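Local atomic coordinates of translation initiation factor 6 (Methanocaldococcus jannaschii, PDB entry 1G61), a protein that binds the large (50S) ribosomal subunit and prevents it from joining the small (30S) subunit to form the 70S initiation complex. Residues 159-164 with 182-187; 71-76 with 105-110; 7-12 with 206-211. One frame throughout, in Å; residues are numbered along the deposited sequence.

Interaction 1 (159-164 with 182-187)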
# COMPACT_ATOMS: atom_id res chain seq x y z
N LYS A 159 -7.13 -1.49 10.41
CA LYS A 159 -8.54 -1.66 10.78
C LYS A 159 -9.24 -2.66 9.91
O LYS A 159 -10.19 -3.33 10.35
CB LYS A 159 -9.25 -0.28 10.68
CG LYS A 159 -10.64 -0.29 11.26
CD LYS A 159 -11.24 1.12 11.29
CE LYS A 159 -12.44 1.17 12.24
NZ LYS A 159 -13.01 2.55 12.24
N GLY A 160 -8.91 -2.76 8.61
CA GLY A 160 -9.66 -3.64 7.75
C GLY A 160 -8.85 -4.05 6.51
O GLY A 160 -7.69 -3.72 6.33
N CYS A 161 -9.54 -4.82 5.65
CA CYS A 161 -8.87 -5.38 4.48
C CYS A 161 -9.91 -5.56 3.36
O CYS A 161 -11.00 -6.09 3.64
CB CYS A 161 -8.24 -6.72 4.88
SG CYS A 161 -7.49 -7.64 3.52
N LEU A 162 -9.55 -5.12 2.19
CA LEU A 162 -10.38 -5.35 0.99
C LEU A 162 -9.62 -6.22 0.00
O LEU A 162 -8.48 -5.86 -0.33
CB LEU A 162 -10.78 -4.02 0.34
CG LEU A 162 -11.54 -4.11 -0.98
CD1 LEU A 162 -13.01 -4.48 -0.70
CD2 LEU A 162 -11.43 -2.81 -1.77
N THR A 163 -10.22 -7.32 -0.46
CA THR A 163 -9.51 -8.16 -1.41
C THR A 163 -10.18 -8.18 -2.78
O THR A 163 -11.35 -7.82 -2.90
CB THR A 163 -9.41 -9.63 -0.93
OG1 THR A 163 -10.71 -10.25 -1.03
CG2 THR A 163 -8.99 -9.68 0.53
N HIS A 164 -9.45 -8.68 -3.77
CA HIS A 164 -9.96 -9.18 -5.02
C HIS A 164 -11.27 -9.95 -4.81
O HIS A 164 -11.41 -10.72 -3.84
CB HIS A 164 -8.87 -10.15 -5.55
CG HIS A 164 -9.09 -10.66 -6.94
ND1 HIS A 164 -10.13 -11.47 -7.33
CD2 HIS A 164 -8.33 -10.43 -8.04
CE1 HIS A 164 -9.98 -11.73 -8.64
NE2 HIS A 164 -8.89 -11.11 -9.08
N GLU A 182 -10.67 -6.49 12.24
CA GLU A 182 -12.03 -6.93 12.59
C GLU A 182 -12.93 -6.75 11.38
O GLU A 182 -14.03 -7.32 11.36
CB GLU A 182 -12.62 -6.18 13.77
CG GLU A 182 -11.88 -6.29 15.08
CD GLU A 182 -11.77 -7.67 15.69
OE1 GLU A 182 -12.52 -8.62 15.38
OE2 GLU A 182 -10.86 -7.83 16.54
N TYR A 183 -12.51 -6.00 10.36
CA TYR A 183 -13.30 -5.74 9.15
C TYR A 183 -12.60 -6.38 7.99
O TYR A 183 -11.38 -6.24 7.84
CB TYR A 183 -13.41 -4.22 8.91
CG TYR A 183 -14.14 -3.47 10.02
CD1 TYR A 183 -13.49 -2.90 11.10
CD2 TYR A 183 -15.53 -3.36 9.97
CE1 TYR A 183 -14.18 -2.23 12.09
CE2 TYR A 183 -16.24 -2.70 10.94
CZ TYR A 183 -15.55 -2.13 12.00
OH TYR A 183 -16.28 -1.49 12.94
N ILE A 184 -13.34 -7.08 7.12
CA ILE A 184 -12.76 -7.56 5.88
C ILE A 184 -13.89 -7.76 4.88
O ILE A 184 -15.04 -8.07 5.20
CB ILE A 184 -12.00 -8.88 6.11
CG1 ILE A 184 -11.20 -9.28 4.86
CG2 ILE A 184 -12.94 -10.00 6.56
CD1 ILE A 184 -10.02 -10.17 5.22
N GLY A 185 -13.53 -7.58 3.60
CA GLY A 185 -14.49 -7.86 2.51
C GLY A 185 -13.78 -7.99 1.19
O GLY A 185 -12.55 -7.88 1.13
N LYS A 186 -14.59 -8.20 0.17
CA LYS A 186 -14.05 -8.38 -1.17
C LYS A 186 -14.84 -7.58 -2.16
O LYS A 186 -16.05 -7.42 -2.01
CB LYS A 186 -14.02 -9.85 -1.55
CG LYS A 186 -15.28 -10.66 -1.51
CD LYS A 186 -15.02 -12.15 -1.71
CE LYS A 186 -16.00 -12.85 -2.62
NZ LYS A 186 -15.64 -14.26 -3.05
N GLY A 187 -14.21 -7.10 -3.21
CA GLY A 187 -14.95 -6.26 -4.18
C GLY A 187 -13.99 -5.72 -5.24
O GLY A 187 -12.82 -6.10 -5.33
O HOH W 1 -10.20 -3.95 12.94
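The Tyr-183 ring takes the carbonyl oxygen of Lys-159 at its edge and in its plane, with Lys-159 O 3.4 Å from Tyr-183 CD1. Alongside, the lysine chain runs in the same direction as the tyrosine, Lys-159 CE lying 3.8 Å from Tyr-183 CE1. Its CG, anti to the backbone N (chi1 -170°), comes beside the ring; the extended chain beyond it ends in a hydrogen bond from NZ to Gly-226 O. Here a water bridges the two segments, donating to Lys-159 O and accepting from Glu-182 N. Farther along, the backbones of 160-163 and 183-186 zip together in parallel: a weak bond from Cys-161 N to Tyr-183 O is followed by three good ones, Gly-185 N to Cys-161 O (2.9 Å), Thr-163 N to Gly-185 O and Gly-187 N to Thr-163 O. Ile-184 CD1 lies against Cys-161 CB at 3.9 Å, near SG as well. Thr-163 OG1 hydrogen-bonds His-164 O (2.9 Å) and rests 3.4 Å from Lys-186 CB. An alanine at Thr-163 would probably leave His-164 O without its hydroxyl partner and thin the packing against Lys-186 CB and helix 169-179. Ile-184 also packs on that helix, whereas Leu-162, on the other face, packs on helix 215-225. Two parallel neighbouring strands joined through helix 169-179 make this a beta-alpha-beta unit.

Interaction 2 (71-76 with 105-110)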
# COMPACT_ATOMS: atom_id res chain seq x y z
N LEU A 71 10.44 -0.42 2.79
CA LEU A 71 11.19 -1.31 1.88
C LEU A 71 11.35 -0.63 0.51
O LEU A 71 10.37 -0.14 -0.06
CB LEU A 71 10.47 -2.63 1.67
CG LEU A 71 10.02 -3.37 2.92
CD1 LEU A 71 9.34 -4.69 2.53
CD2 LEU A 71 11.20 -3.64 3.83
N LEU A 72 12.58 -0.64 0.01
CA LEU A 72 12.87 0.00 -1.28
C LEU A 72 13.53 -1.04 -2.17
O LEU A 72 14.27 -1.90 -1.68
CB LEU A 72 13.79 1.18 -1.03
CG LEU A 72 13.15 2.33 -0.25
CD1 LEU A 72 14.23 3.30 0.23
CD2 LEU A 72 12.12 3.05 -1.11
N PRO A 73 13.34 -0.94 -3.49
CA PRO A 73 13.95 -1.87 -4.43
C PRO A 73 15.39 -1.47 -4.71
O PRO A 73 15.87 -0.35 -4.40
CB PRO A 73 13.06 -1.68 -5.68
CG PRO A 73 12.75 -0.20 -5.67
CD PRO A 73 12.48 0.06 -4.18
N LYS A 74 16.12 -2.43 -5.35
CA LYS A 74 17.54 -2.22 -5.57
C LYS A 74 17.81 -1.05 -6.51
O LYS A 74 18.95 -0.55 -6.56
CB LYS A 74 18.20 -3.50 -6.10
CG LYS A 74 17.68 -3.91 -7.48
CD LYS A 74 18.29 -5.24 -7.91
CE LYS A 74 17.69 -5.73 -9.22
NZ LYS A 74 18.56 -6.74 -9.89
N ILE A 75 16.82 -0.63 -7.29
CA ILE A 75 17.01 0.46 -8.26
C ILE A 75 16.87 1.81 -7.59
O ILE A 75 16.99 2.83 -8.29
CB ILE A 75 16.00 0.29 -9.43
CG1 ILE A 75 14.52 0.28 -8.99
CG2 ILE A 75 16.32 -0.91 -10.32
CD1 ILE A 75 13.55 0.34 -10.17
N VAL A 76 16.58 1.90 -6.27
CA VAL A 76 16.46 3.23 -5.68
C VAL A 76 17.78 3.96 -5.86
O VAL A 76 18.87 3.40 -5.73
CB VAL A 76 16.00 3.12 -4.20
CG1 VAL A 76 17.10 2.50 -3.32
CG2 VAL A 76 15.58 4.47 -3.66
N THR A 105 11.62 -5.87 -8.89
CA THR A 105 11.68 -4.63 -8.12
C THR A 105 10.31 -4.11 -7.68
O THR A 105 10.26 -3.10 -6.98
CB THR A 105 12.38 -3.51 -8.92
OG1 THR A 105 11.65 -3.39 -10.16
CG2 THR A 105 13.81 -3.90 -9.20
N ALA A 106 9.23 -4.80 -8.05
CA ALA A 106 7.86 -4.29 -7.77
C ALA A 106 7.40 -4.67 -6.37
O ALA A 106 6.41 -5.39 -6.18
CB ALA A 106 6.89 -4.79 -8.85
N LEU A 107 8.15 -4.21 -5.36
CA LEU A 107 7.90 -4.65 -3.99
C LEU A 107 6.46 -4.37 -3.55
O LEU A 107 5.87 -5.20 -2.83
CB LEU A 107 8.85 -3.96 -3.01
CG LEU A 107 10.34 -4.12 -3.31
CD1 LEU A 107 11.15 -3.40 -2.24
CD2 LEU A 107 10.75 -5.61 -3.41
N GLY A 108 5.92 -3.22 -3.95
CA GLY A 108 4.56 -2.86 -3.55
C GLY A 108 3.52 -3.76 -4.17
O GLY A 108 2.43 -3.95 -3.63
N ASN A 109 3.81 -4.36 -5.34
CA ASN A 109 2.90 -5.32 -5.96
C ASN A 109 3.02 -6.68 -5.26
O ASN A 109 2.06 -7.46 -5.31
CB ASN A 109 3.25 -5.50 -7.42
CG ASN A 109 2.96 -4.36 -8.37
OD1 ASN A 109 3.33 -4.45 -9.54
ND2 ASN A 109 2.33 -3.32 -7.86
N LEU A 110 4.19 -6.94 -4.68
CA LEU A 110 4.51 -8.29 -4.17
C LEU A 110 4.32 -8.47 -2.66
O LEU A 110 4.45 -9.59 -2.15
CB LEU A 110 5.97 -8.60 -4.50
CG LEU A 110 6.31 -8.66 -5.98
CD1 LEU A 110 7.82 -8.67 -6.14
CD2 LEU A 110 5.70 -9.90 -6.61
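Leu-107 and Thr-105 meet the end of strand 69-73 and the turn after it entirely by van der Waals contact. The first kind is methyl over peptide: Leu-107 CD1 lies over the face of the link between Leu-72 and Pro-73, 3.4 Å from Leu-72 C and 3.5 Å from Pro-73 N. CG anti to the carbonyl carbon (chi1 -56°) and an extended chi2 of -179° bring CD1 there. The second kind sets a CH group against a carbonyl oxygen, with Pro-73 CB 3.4 Å from Thr-105 O. The third is aliphatic carbon against aliphatic carbon. Leu-107 CD1 touches Leu-71 CB at 4.0 Å, the leucine being backed by Ile-100 of strand 96-100, and Pro-73 CB lies 3.8 Å from Thr-105 CB. Nearer the surface, the type I turn from Pro-73 to Val-76 presents Ile-75 to the threonine; their side chains cross at about a right angle, Ile-75 CG2 standing 4.1 Å from Thr-105 CG2. Leu-71 O accepts a hydrogen bond from Ser-63 OG, but none joins the two segments, and the contact therefore rests on shape and close apolar fit.

Interaction 3 (7-12 with 206-211)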
# COMPACT_ATOMS: atom_id res chain seq x y z
N LYS A 7 -10.29 10.30 -6.25
CA LYS A 7 -9.32 11.14 -6.89
C LYS A 7 -8.79 10.49 -8.16
O LYS A 7 -8.67 9.25 -8.20
CB LYS A 7 -8.06 11.39 -6.03
CG LYS A 7 -8.22 12.31 -4.87
CD LYS A 7 -8.43 13.75 -5.32
CE LYS A 7 -7.12 14.30 -5.88
NZ LYS A 7 -7.39 15.65 -6.44
N TYR A 8 -8.44 11.32 -9.11
CA TYR A 8 -7.51 10.96 -10.15
C TYR A 8 -6.22 11.73 -9.85
O TYR A 8 -6.28 12.85 -9.34
CB TYR A 8 -8.01 11.33 -11.54
CG TYR A 8 -9.34 10.79 -11.92
CD1 TYR A 8 -10.52 11.45 -11.61
CD2 TYR A 8 -9.42 9.57 -12.59
CE1 TYR A 8 -11.74 10.89 -11.99
CE2 TYR A 8 -10.62 9.00 -12.97
CZ TYR A 8 -11.78 9.68 -12.65
OH TYR A 8 -13.00 9.16 -13.02
N PHE A 9 -5.09 11.13 -10.13
CA PHE A 9 -3.79 11.82 -10.03
C PHE A 9 -3.37 12.22 -11.45
O PHE A 9 -2.91 11.34 -12.21
CB PHE A 9 -2.74 10.90 -9.42
CG PHE A 9 -2.87 10.65 -7.93
CD1 PHE A 9 -3.84 11.31 -7.15
CD2 PHE A 9 -2.00 9.78 -7.31
CE1 PHE A 9 -3.92 11.08 -5.79
CE2 PHE A 9 -2.10 9.54 -5.94
CZ PHE A 9 -3.06 10.19 -5.19
N SER A 10 -3.52 13.51 -11.76
CA SER A 10 -3.24 14.02 -13.09
C SER A 10 -3.90 13.11 -14.14
O SER A 10 -3.28 12.72 -15.14
CB SER A 10 -1.73 14.17 -13.35
OG SER A 10 -1.20 15.10 -12.40
N GLY A 11 -5.17 12.76 -13.91
CA GLY A 11 -5.97 11.96 -14.81
C GLY A 11 -5.90 10.44 -14.67
O GLY A 11 -6.66 9.69 -15.31
N ILE A 12 -5.00 9.95 -13.83
CA ILE A 12 -4.73 8.53 -13.71
C ILE A 12 -5.53 7.96 -12.54
O ILE A 12 -5.40 8.49 -11.41
CB ILE A 12 -3.21 8.28 -13.50
CG1 ILE A 12 -2.40 8.75 -14.71
CG2 ILE A 12 -2.93 6.83 -13.17
CD1 ILE A 12 -0.91 8.85 -14.41
N GLY A 206 -8.66 7.06 6.85
CA GLY A 206 -9.30 7.47 5.63
C GLY A 206 -8.75 6.70 4.45
O GLY A 206 -7.87 5.84 4.60
N ALA A 207 -9.32 6.98 3.27
CA ALA A 207 -8.86 6.32 2.04
C ALA A 207 -8.96 7.30 0.86
O ALA A 207 -9.82 8.20 0.82
CB ALA A 207 -9.69 5.09 1.73
N VAL A 208 -8.07 7.08 -0.11
CA VAL A 208 -8.14 7.74 -1.42
C VAL A 208 -8.45 6.63 -2.41
O VAL A 208 -7.66 5.68 -2.52
CB VAL A 208 -6.86 8.49 -1.77
CG1 VAL A 208 -7.01 9.23 -3.11
CG2 VAL A 208 -6.50 9.48 -0.66
N VAL A 209 -9.57 6.73 -3.11
CA VAL A 209 -9.93 5.68 -4.04
C VAL A 209 -9.91 6.22 -5.46
O VAL A 209 -10.23 7.42 -5.66
CB VAL A 209 -11.35 5.09 -3.76
CG1 VAL A 209 -12.44 6.08 -4.03
CG2 VAL A 209 -11.63 3.85 -4.58
N GLY A 210 -9.57 5.37 -6.43
CA GLY A 210 -9.51 5.86 -7.79
C GLY A 210 -10.85 6.47 -8.22
O GLY A 210 -11.94 5.99 -7.85
N GLY A 211 -10.77 7.52 -9.03
CA GLY A 211 -11.90 8.34 -9.45
C GLY A 211 -13.00 7.58 -10.16
O GLY A 211 -14.18 8.03 -10.17
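Lys-7 N donates to Val-209 O in a nearly straight hydrogen bond of 2.9 Å (159° at the hydrogen). On the other side of Gly-210, Gly-211 N reaches Lys-7 O at 2.8 Å, but this bond is bent to 117° and weak. Together the two bonds make a parallel bridge between Lys-7 and Gly-210. The charged end of Lys-7 turns elsewhere: the chain bends at chi2 and chi3, and NZ forms salt bridges with Asp-36 and Glu-39 of helix 34-44. Next comes Tyr-8, whose ring takes Gly-211 CA over one face in a CH-pi contact, 3.7 Å from the centroid. Its hydroxyl bonds to Asp-212 OD1, which would hold the ring across the glycine. Gly-211 can come this near because it has no side chain; a CB modelled there would clash with Tyr-8 CE1, at 2.2 Å. Packing finishes the contact where Val-208 CG1 lies 3.7 Å from Lys-7 CG and, more loosely, 4.5 Å from Phe-9 CE1. Phe-9 then opens a type I' turn that ends at Ile-12. Strand 4-7 thus borders 207-210, a pairing of the chain's first strand with its last strand, consistent with the velcro closure of the alpha/beta barrel of this protein.

Interaction 3 pairs the first strand of the chain with one near its end, and the loop it closes contains both others, interaction 2 (71-76 with 105-110) preceding interaction 1 (159-164 with 182-187). The three share no strand: 69-73, 160-163 and 207-210 belong to three separate three-stranded mixed sheets. Interactions 1 and 2 lie on opposite sides of the chain's centre, their own centres about 24 Å apart; the centre of interaction 3 is about 19 Å from that of interaction 1 and 22 Å from that of interaction 2. None touches another, consistent with distinct sectors of a ring-like alpha/beta fold, which interaction 3 would close by joining the first strand to the last.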